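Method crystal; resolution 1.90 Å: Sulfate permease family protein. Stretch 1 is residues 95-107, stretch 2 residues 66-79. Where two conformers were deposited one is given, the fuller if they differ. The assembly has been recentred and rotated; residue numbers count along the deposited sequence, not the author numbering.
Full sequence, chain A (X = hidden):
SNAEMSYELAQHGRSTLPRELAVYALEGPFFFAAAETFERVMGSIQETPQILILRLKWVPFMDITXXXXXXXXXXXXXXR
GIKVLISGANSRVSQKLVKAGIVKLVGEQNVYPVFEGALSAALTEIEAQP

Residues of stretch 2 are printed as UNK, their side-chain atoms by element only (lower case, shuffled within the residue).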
ATOM      1  N   GLN A  95      -9.724 -23.155  11.646  1.00 24.96           N
ATOM      2  CA  GLN A  95      -8.995 -24.470  11.843  1.00 27.55           C
ATOM      3  C   GLN A  95      -7.495 -24.281  11.819  1.00 25.66           C
ATOM      4  O   GLN A  95      -6.812 -24.897  12.616  1.00 23.81           O
ATOM      5  CB  GLN A  95      -9.356 -25.561  10.805  1.00 29.17           C
ATOM      6  CG  GLN A  95     -10.861 -25.670  10.527  1.00 36.30           C
ATOM      7  CD  GLN A  95     -11.240 -26.537   9.292  1.00 42.99           C
ATOM      8  OE1 GLN A  95     -11.931 -26.074   8.351  1.00 46.09           O
ATOM      9  NE2 GLN A  95     -10.838 -27.792   9.320  1.00 37.08           N
ATOM     10  N   LYS A  96      -6.989 -23.453  10.890  1.00 25.36           N
ATOM     11  CA  LYS A  96      -5.539 -23.220  10.806  1.00 27.33           C
ATOM     12  C   LYS A  96      -5.010 -22.564  12.079  1.00 24.83           C
ATOM     13  O   LYS A  96      -3.933 -22.894  12.543  1.00 24.78           O
ATOM     14  CB  LYS A  96      -5.177 -22.284   9.645  1.00 29.90           C
ATOM     15  CG  LYS A  96      -4.495 -22.871   8.495  1.00 38.75           C
ATOM     16  CD  LYS A  96      -3.012 -22.785   8.626  1.00 39.81           C
ATOM     17  CE  LYS A  96      -2.563 -23.851   7.687  1.00 37.63           C
ATOM     18  NZ  LYS A  96      -2.548 -23.309   6.325  1.00 31.96           N
ATOM     19  N   LEU A  97      -5.751 -21.590  12.628  1.00 24.19           N
ATOM     20  CA  LEU A  97      -5.316 -20.889  13.820  1.00 21.74           C
ATOM     21  C   LEU A  97      -5.121 -21.906  15.026  1.00 22.86           C
ATOM     22  O   LEU A  97      -4.206 -21.743  15.840  1.00 21.51           O
ATOM     23  CB  LEU A  97      -6.347 -19.836  14.222  1.00 22.30           C
ATOM     24  CG  LEU A  97      -6.471 -18.622  13.196  1.00 22.71           C
ATOM     25  CD1 LEU A  97      -7.390 -17.594  13.834  1.00 21.89           C
ATOM     26  CD2 LEU A  97      -5.112 -18.018  12.905  1.00 25.26           C
ATOM     27  N   VAL A  98      -6.009 -22.894  15.099  1.00 22.51           N
ATOM     28  CA  VAL A  98      -5.930 -23.935  16.149  1.00 25.40           C
ATOM     29  C   VAL A  98      -4.692 -24.811  15.854  1.00 26.56           C
ATOM     30  O   VAL A  98      -3.756 -24.866  16.659  1.00 25.59           O
ATOM     31  CB  VAL A  98      -7.197 -24.806  16.176  1.00 26.97           C
ATOM     32  CG1 VAL A  98      -7.007 -26.039  17.124  1.00 29.44           C
ATOM     33  CG2 VAL A  98      -8.389 -23.965  16.643  1.00 27.06           C
ATOM     34  N   LYS A  99      -4.628 -25.362  14.656  1.00 26.38           N
ATOM     35  CA  LYS A  99      -3.531 -26.277  14.325  1.00 29.67           C
ATOM     36  C   LYS A  99      -2.149 -25.637  14.444  1.00 30.97           C
ATOM     37  O   LYS A  99      -1.200 -26.319  14.808  1.00 29.54           O
ATOM     38  CB  LYS A  99      -3.675 -26.864  12.901  1.00 35.23           C
ATOM     39  CG  LYS A  99      -5.062 -27.441  12.536  1.00 40.91           C
ATOM     40  CD  LYS A  99      -5.019 -28.378  11.304  1.00 43.20           C
ATOM     41  CE  LYS A  99      -4.127 -27.854  10.140  1.00 46.10           C
ATOM     42  NZ  LYS A  99      -4.766 -26.867   9.204  1.00 31.75           N
ATOM     43  N   ALA A 100      -2.034 -24.341  14.134  1.00 28.77           N
ATOM     44  CA  ALA A 100      -0.772 -23.647  14.188  1.00 30.17           C
ATOM     45  C   ALA A 100      -0.349 -23.149  15.543  1.00 31.28           C
ATOM     46  O   ALA A 100       0.802 -22.711  15.687  1.00 33.14           O
ATOM     47  CB  ALA A 100      -0.772 -22.491  13.205  1.00 34.05           C
ATOM     48  N   GLY A 101      -1.211 -23.259  16.555  1.00 25.87           N
ATOM     49  CA  GLY A 101      -0.880 -22.744  17.875  1.00 27.63           C
ATOM     50  C   GLY A 101      -1.200 -21.255  18.104  1.00 26.47           C
ATOM     51  O   GLY A 101      -0.772 -20.666  19.117  1.00 28.06           O
ATOM     52  N   ILE A 102      -1.921 -20.618  17.186  1.00 23.27           N
ATOM     53  CA  ILE A 102      -2.267 -19.186  17.421  1.00 23.37           C
ATOM     54  C   ILE A 102      -3.308 -19.122  18.541  1.00 23.43           C
ATOM     55  O   ILE A 102      -3.273 -18.238  19.411  1.00 23.12           O
ATOM     56  CB  ILE A 102      -2.734 -18.459  16.145  1.00 24.47           C
ATOM     57  CG1 ILE A 102      -1.601 -18.456  15.068  1.00 26.27           C
ATOM     58  CG2 ILE A 102      -3.173 -17.031  16.464  1.00 24.31           C
ATOM     59  CD1 ILE A 102      -0.310 -17.821  15.566  1.00 29.06           C
ATOM     60  N   VAL A 103      -4.234 -20.076  18.545  1.00 22.95           N
ATOM     61  CA  VAL A 103      -5.310 -20.039  19.562  1.00 23.68           C
ATOM     62  C   VAL A 103      -4.671 -20.225  20.938  1.00 24.63           C
ATOM     63  O   VAL A 103      -4.999 -19.494  21.853  1.00 25.30           O
ATOM     64  CB  VAL A 103      -6.418 -21.073  19.276  1.00 23.77           C
ATOM     65  CG1 VAL A 103      -7.356 -21.237  20.481  1.00 25.49           C
ATOM     66  CG2 VAL A 103      -7.184 -20.682  18.016  1.00 22.09           C
ATOM     67  N   LYS A 104      -3.746 -21.171  21.047  0.70 25.93           N
ATOM     68  CA  LYS A 104      -2.939 -21.368  22.261  0.70 27.87           C
ATOM     69  C   LYS A 104      -2.356 -20.075  22.687  0.70 26.43           C
ATOM     70  O   LYS A 104      -2.508 -19.687  23.831  0.70 26.77           O
ATOM     71  CB  LYS A 104      -1.782 -22.377  22.033  0.70 30.55           C
ATOM     72  CG  LYS A 104      -0.884 -22.525  23.259  0.70 31.83           C
ATOM     73  CD  LYS A 104       0.483 -23.088  22.897  0.70 36.60           C
ATOM     74  CE  LYS A 104       1.307 -23.245  24.163  0.70 38.56           C
ATOM     75  NZ  LYS A 104       2.374 -24.239  23.911  0.70 38.66           N
ATOM     76  N   LEU A 105      -1.720 -19.369  21.750  1.00 25.58           N
ATOM     77  CA  LEU A 105      -1.023 -18.146  22.095  1.00 25.60           C
ATOM     78  C   LEU A 105      -1.930 -17.107  22.690  1.00 25.10           C
ATOM     79  O   LEU A 105      -1.572 -16.455  23.652  1.00 24.24           O
ATOM     80  CB  LEU A 105      -0.385 -17.591  20.836  1.00 25.35           C
ATOM     81  CG  LEU A 105       0.516 -16.383  20.893  1.00 27.56           C
ATOM     82  CD1 LEU A 105       1.511 -16.568  22.055  1.00 34.12           C
ATOM     83  CD2 LEU A 105       1.165 -16.262  19.492  1.00 28.33           C
ATOM     84  N   VAL A 106      -3.098 -16.890  22.105  1.00 22.32           N
ATOM     85  CA  VAL A 106      -3.888 -15.821  22.646  1.00 24.26           C
ATOM     86  C   VAL A 106      -4.881 -16.281  23.704  1.00 23.59           C
ATOM     87  O   VAL A 106      -5.380 -15.462  24.479  1.00 24.04           O
ATOM     88  CB  VAL A 106      -4.702 -15.030  21.601  1.00 23.35           C
ATOM     89  CG1 VAL A 106      -3.807 -14.313  20.551  1.00 22.63           C
ATOM     90  CG2 VAL A 106      -5.707 -15.935  20.978  1.00 22.30           C
ATOM     91  N   GLY A 107      -5.165 -17.587  23.732  1.00 22.64           N
ATOM     92  CA  GLY A 107      -6.107 -18.105  24.727  1.00 23.24           C
ATOM     93  C   GLY A 107      -7.441 -18.380  24.018  1.00 24.07           C
ATOM     94  O   GLY A 107      -7.945 -17.521  23.311  1.00 21.14           O
ATOM     95  N   UNK A  66       2.235 -16.530   6.638  1.00 21.73           N
ATOM     96  CA  UNK A  66       1.384 -15.567   7.335  1.00 21.39           C
ATOM     97  C   UNK A  66       1.213 -16.054   8.783  1.00 21.15           C
ATOM     98  O   UNK A  66       1.054 -15.268   9.679  1.00 20.66           O
ATOM     99  N   UNK A  67       1.198 -17.356   9.018  1.00 22.09           N
ATOM    100  CA  UNK A  67       1.118 -17.848  10.414  1.00 22.28           C
ATOM    101  C   UNK A  67       2.280 -17.365  11.251  1.00 21.86           C
ATOM    102  O   UNK A  67       2.093 -16.883  12.369  1.00 22.05           O
ATOM    103  c   UNK A  67       1.059 -19.389  10.456  1.00 23.78           C
ATOM    104  c   UNK A  67      -1.484 -19.507  11.074  1.00 28.96           C
ATOM    105  c   UNK A  67      -0.374 -19.738  10.015  1.00 27.55           C
ATOM    106  c   UNK A  67       1.394 -19.900  11.882  1.00 27.27           C
ATOM    107  N   UNK A  68       3.487 -17.458  10.706  1.00 22.07           N
ATOM    108  CA  UNK A  68       4.652 -17.052  11.484  1.00 24.12           C
ATOM    109  C   UNK A  68       4.694 -15.524  11.642  1.00 23.42           C
ATOM    110  O   UNK A  68       5.125 -15.019  12.667  1.00 23.70           O
ATOM    111  c   UNK A  68       5.932 -17.562  10.840  1.00 25.02           C
ATOM    112  c   UNK A  68       7.177 -19.665  10.188  1.00 30.42           C
ATOM    113  o   UNK A  68       6.943 -19.923   8.993  1.00 31.89           O
ATOM    114  n   UNK A  68       8.359 -19.927  10.764  1.00 27.89           N
ATOM    115  c   UNK A  68       6.084 -19.066  11.060  1.00 28.62           C
ATOM    116  N   UNK A  69       4.204 -14.803  10.648  1.00 23.12           N
ATOM    117  CA  UNK A  69       4.066 -13.344  10.775  1.00 22.26           C
ATOM    118  C   UNK A  69       3.075 -12.965  11.853  1.00 22.68           C
ATOM    119  O   UNK A  69       3.338 -12.056  12.663  1.00 22.72           O
ATOM    120  c   UNK A  69       3.705 -12.771   9.390  1.00 23.87           C
ATOM    121  c   UNK A  69       3.641 -11.246   9.375  1.00 24.76           C
ATOM    122  o   UNK A  69       4.755 -13.137   8.509  1.00 26.20           O
ATOM    123  N   UNK A  70       1.895 -13.609  11.841  1.00 22.22           N
ATOM    124  CA  UNK A  70       0.869 -13.314  12.839  1.00 20.82           C
ATOM    125  C   UNK A  70       1.385 -13.678  14.241  1.00 22.13           C
ATOM    126  O   UNK A  70       1.121 -12.962  15.216  1.00 19.92           O
ATOM    127  c   UNK A  70      -2.039 -12.522  13.668  1.00 22.18           C
ATOM    128  c   UNK A  70      -1.570 -13.977  13.501  1.00 20.86           C
ATOM    129  c   UNK A  70      -0.435 -14.056  12.533  1.00 19.46           C
ATOM    130  c   UNK A  70      -2.797 -14.732  13.042  1.00 20.44           C
ATOM    131  N   UNK A  71       2.046 -14.841  14.356  1.00 22.67           N
ATOM    132  CA  UNK A  71       2.660 -15.214  15.627  1.00 26.93           C
ATOM    133  C   UNK A  71       3.628 -14.152  16.215  1.00 25.34           C
ATOM    134  O   UNK A  71       3.539 -13.789  17.384  1.00 24.04           O
ATOM    135  c   UNK A  71       4.140 -16.914  16.715  1.00 42.09           C
ATOM    136  c   UNK A  71       4.817 -18.264  16.653  1.00 56.29           C
ATOM    137  c   UNK A  71       3.359 -16.579  15.460  1.00 31.54           C
ATOM    138  o   UNK A  71       5.140 -18.805  17.760  1.00 64.25           O
ATOM    139  o   UNK A  71       5.044 -18.763  15.501  1.00 63.21           O
ATOM    140  N   UNK A  72       4.562 -13.692  15.408  1.00 26.36           N
ATOM    141  CA  UNK A  72       5.574 -12.712  15.805  1.00 28.18           C
ATOM    142  C   UNK A  72       4.886 -11.412  16.202  1.00 25.01           C
ATOM    143  O   UNK A  72       5.223 -10.854  17.240  1.00 24.21           O
ATOM    144  c   UNK A  72       6.551 -12.425  14.640  1.00 35.73           C
ATOM    145  c   UNK A  72       7.571 -11.341  14.980  1.00 45.90           C
ATOM    146  o   UNK A  72       9.955 -11.136  14.527  1.00 70.96           O
ATOM    147  c   UNK A  72       8.794 -11.307  14.028  1.00 65.48           C
ATOM    148  o   UNK A  72       8.625 -11.430  12.772  1.00 68.37           O
ATOM    149  N   UNK A  73       3.908 -10.961  15.419  0.70 22.92           N
ATOM    150  CA  UNK A  73       3.143  -9.767  15.789  0.70 22.69           C
ATOM    151  C   UNK A  73       2.470  -9.881  17.146  0.70 21.58           C
ATOM    152  O   UNK A  73       2.530  -8.968  17.958  0.70 20.86           O
ATOM    153  c   UNK A  73       1.649  -8.078  14.789  0.70 28.22           C
ATOM    154 se   UNK A  73       0.070  -7.869  13.629  0.63 32.77          SE
ATOM    155  c   UNK A  73      -0.434  -5.996  13.743  0.70 35.32           C
ATOM    156  c   UNK A  73       2.079  -9.533  14.713  0.70 24.20           C
ATOM    157  N   UNK A  74       1.806 -10.993  17.392  1.00 21.72           N
ATOM    158  CA  UNK A  74       1.133 -11.177  18.673  1.00 21.36           C
ATOM    159  C   UNK A  74       2.121 -11.254  19.811  1.00 22.33           C
ATOM    160  O   UNK A  74       1.858 -10.750  20.934  1.00 20.73           O
ATOM    161  c   UNK A  74      -0.188 -12.808  20.039  1.00 21.79           C
ATOM    162  c   UNK A  74       0.300 -12.484  18.627  1.00 21.49           C
ATOM    163  c   UNK A  74      -1.618 -13.528  17.335  1.00 23.45           C
ATOM    164  c   UNK A  74      -0.898 -12.243  17.684  1.00 21.38           C
ATOM    165  N   UNK A  75       3.215 -11.979  19.594  1.00 22.32           N
ATOM    166  CA  UNK A  75       4.317 -12.014  20.594  0.50 25.10           C
ATOM    167  C   UNK A  75       4.810 -10.609  20.962  1.00 25.47           C
ATOM    168  O   UNK A  75       5.021 -10.316  22.100  1.00 25.22           O
ATOM    169  o   UNK A  75       6.886 -14.880  18.722  0.50 30.17           O
ATOM    170  c   UNK A  75       5.477 -12.877  20.114  0.50 25.72           C
ATOM    171  c   UNK A  75       5.165 -14.350  20.318  0.50 26.74           C
ATOM    172  n   UNK A  75       6.039 -16.579  19.944  0.50 28.26           N
ATOM    173  c   UNK A  75       6.113 -15.290  19.592  0.50 28.67           C
ATOM    174  N   UNK A  76       4.981  -9.769  19.951  1.00 25.89           N
ATOM    175  CA  UNK A  76       5.436  -8.421  20.143  1.00 26.27           C
ATOM    176  C   UNK A  76       4.413  -7.572  20.923  1.00 24.81           C
ATOM    177  O   UNK A  76       4.810  -6.756  21.735  1.00 26.00           O
ATOM    178  c   UNK A  76       5.825  -7.770  18.804  1.00 28.34           C
ATOM    179  o   UNK A  76       4.662  -7.227  18.162  1.00 34.52           O
ATOM    180  N   UNK A  77       3.105  -7.819  20.780  1.00 21.94           N
ATOM    181  CA  UNK A  77       2.113  -7.103  21.618  1.00 21.78           C
ATOM    182  C   UNK A  77       2.098  -7.644  23.052  1.00 21.04           C
ATOM    183  O   UNK A  77       1.974  -6.895  24.013  1.00 22.66           O
ATOM    184  c   UNK A  77       1.467  -5.706  19.105  1.00 27.61           C
ATOM    185  c   UNK A  77      -0.325  -7.231  18.669  1.00 26.82           C
ATOM    186  c   UNK A  77      -0.419  -6.766  17.339  1.00 25.76           C
ATOM    187  c   UNK A  77       0.423  -5.739  16.906  1.00 25.83           C
ATOM    188  c   UNK A  77       1.384  -5.205  17.788  1.00 26.67           C
ATOM    189  c   UNK A  77       0.676  -7.215  20.991  1.00 21.49           C
ATOM    190  c   UNK A  77       0.605  -6.723  19.553  1.00 24.88           C
ATOM    191  N   UNK A  78       2.172  -8.958  23.196  1.00 22.02           N
ATOM    192  CA  UNK A  78       2.090  -9.612  24.515  1.00 23.28           C
ATOM    193  C   UNK A  78       3.228  -9.132  25.355  1.00 27.50           C
ATOM    194  O   UNK A  78       3.090  -9.038  26.593  1.00 25.90           O
ATOM    195  n   UNK A  78       0.833 -13.198  23.850  1.00 26.40           N
ATOM    196  c   UNK A  78      -0.461 -13.511  23.593  1.00 27.68           C
ATOM    197  c   UNK A  78      -0.368 -11.353  23.997  1.00 25.66           C
ATOM    198  n   UNK A  78      -1.196 -12.392  23.738  1.00 26.00           N
ATOM    199  c   UNK A  78       2.220 -11.165  24.442  1.00 25.46           C
ATOM    200  c   UNK A  78       0.920 -11.861  24.101  1.00 26.83           C
ATOM    201  N   UNK A  79       4.350  -8.883  24.717  1.00 26.61           N
ATOM    202  CA  UNK A  79       5.498  -8.552  25.542  1.00 31.31           C
ATOM    203  C   UNK A  79       5.390  -7.114  26.075  1.00 31.80           C
ATOM    204  O   UNK A  79       6.106  -6.777  27.024  1.00 32.57           O
ATOM    205  n   UNK A  79       9.587  -7.712  20.835  1.00 41.25           N
ATOM    206  c   UNK A  79       7.243  -7.889  23.847  1.00 32.73           C
ATOM    207  c   UNK A  79       8.673  -7.292  21.933  1.00 37.91           C
ATOM    208  c   UNK A  79       6.836  -8.889  24.861  1.00 32.42           C
ATOM    209  c   UNK A  79       8.311  -8.417  22.884  1.00 36.77           C
TER
HETATM  210  O   HOH W   1      -3.852 -12.418  24.181  1.00 26.40           O

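Position 66 has no side-chain atoms. It is glycine, Gly-66, and it makes no contact with stretch 1.

Position 67 has four carbons, forked at the first, with one arm two carbons long. The group points toward stretch 1 and meets Lys-96, Leu-97, Ala-100 and Ile-102. This is isoleucine. Ile-67 CG2 lies 3.6 Å from Ala-100 CB, and Ile-67 CD1 lies 4.1 Å from Ile-102 CG1.

Position 68 has three carbons, the third carrying one oxygen and one nitrogen. That is a glutamine. Gln-68 points away from stretch 1.

Position 69 has one carbon carrying an oxygen and a second carbon. This is threonine. Thr-69 is out of reach of stretch 1.

Position 70 has four carbons, forked at the second. It points toward stretch 1 and touches Leu-97 and Ile-102. This is leucine. Leu-70 CD2 is 4.0 Å from Leu-97 CD2 and 4.1 Å from Ile-102 CG2.

Position 71 has three carbons, the third carrying two oxygens. Its CB is 3.9 Å from Ile-102 CD1. This is glutamate. Glu-71 CG lies 4.1 Å from Leu-105 CD2, so the carbon part of an acidic side chain meets apolar neighbours.

Position 72 has the same make-up, three carbons and two oxygens. It is also glutamate, and Glu-72 points away into an exposed setting.

Position 73 is an unbranched chain of two carbons, a selenium and one carbon. It is selenomethionine, given as Met-73. It is buried but does not touch stretch 1.

Position 74 again has four carbons, forked at the first, with one two-carbon arm. It touches Ile-102, Leu-105 and Val-106. This is isoleucine. Ile-74 CG2 is 3.7 Å from Leu-105 CG and 4.0 Å from Val-106 CG1, while Ile-74 CD1 is 3.9 Å from Ile-102 CG2.

Position 75 has three carbons, the third carrying one oxygen and one nitrogen. This is glutamine. Gln-75 is exposed, and its CA-to-CB bond points sideways, but the end of its side chain comes nearer to stretch 1.

Position 76 has one carbon and one oxygen. It is serine. Ser-76 OG donates a hydrogen bond to Met-73 O at 2.8 Å, within its own helix.

Position 77 has one carbon and a six-carbon ring. It is phenylalanine, and Phe-77 is buried out of reach of stretch 1.

Position 78 has one carbon and a five-membered ring with two nitrogens. The ring edge faces Leu-105 O and Val-106 CA. This is histidine. His-78 CE1 comes within 3.1 Å of Leu-105 O. A water hydrogen-bonds to His-78 NE2 at 2.7 Å and weakly donates to Val-106 O at 3.4 Å.

Position 79 has four carbons in a row ending in nitrogen. It is lysine, and Lys-79 is exposed and out of reach.

The contact is chiefly apolar, with no direct hydrogen bond across it. Helix 102-106 runs nearly parallel to helix 66-78, at 4°. Ile-102 fits as a knob among Ile-67, Leu-70, Glu-71 and Ile-74. Before it, Gly-101 is the first residue after the preceding helix to leave helical phi/psi, with positive phi, in a Schellman motif. Together the stretches bury 496 Å².

Stretch 2 66-79: GIQTLEEMIQSFHK
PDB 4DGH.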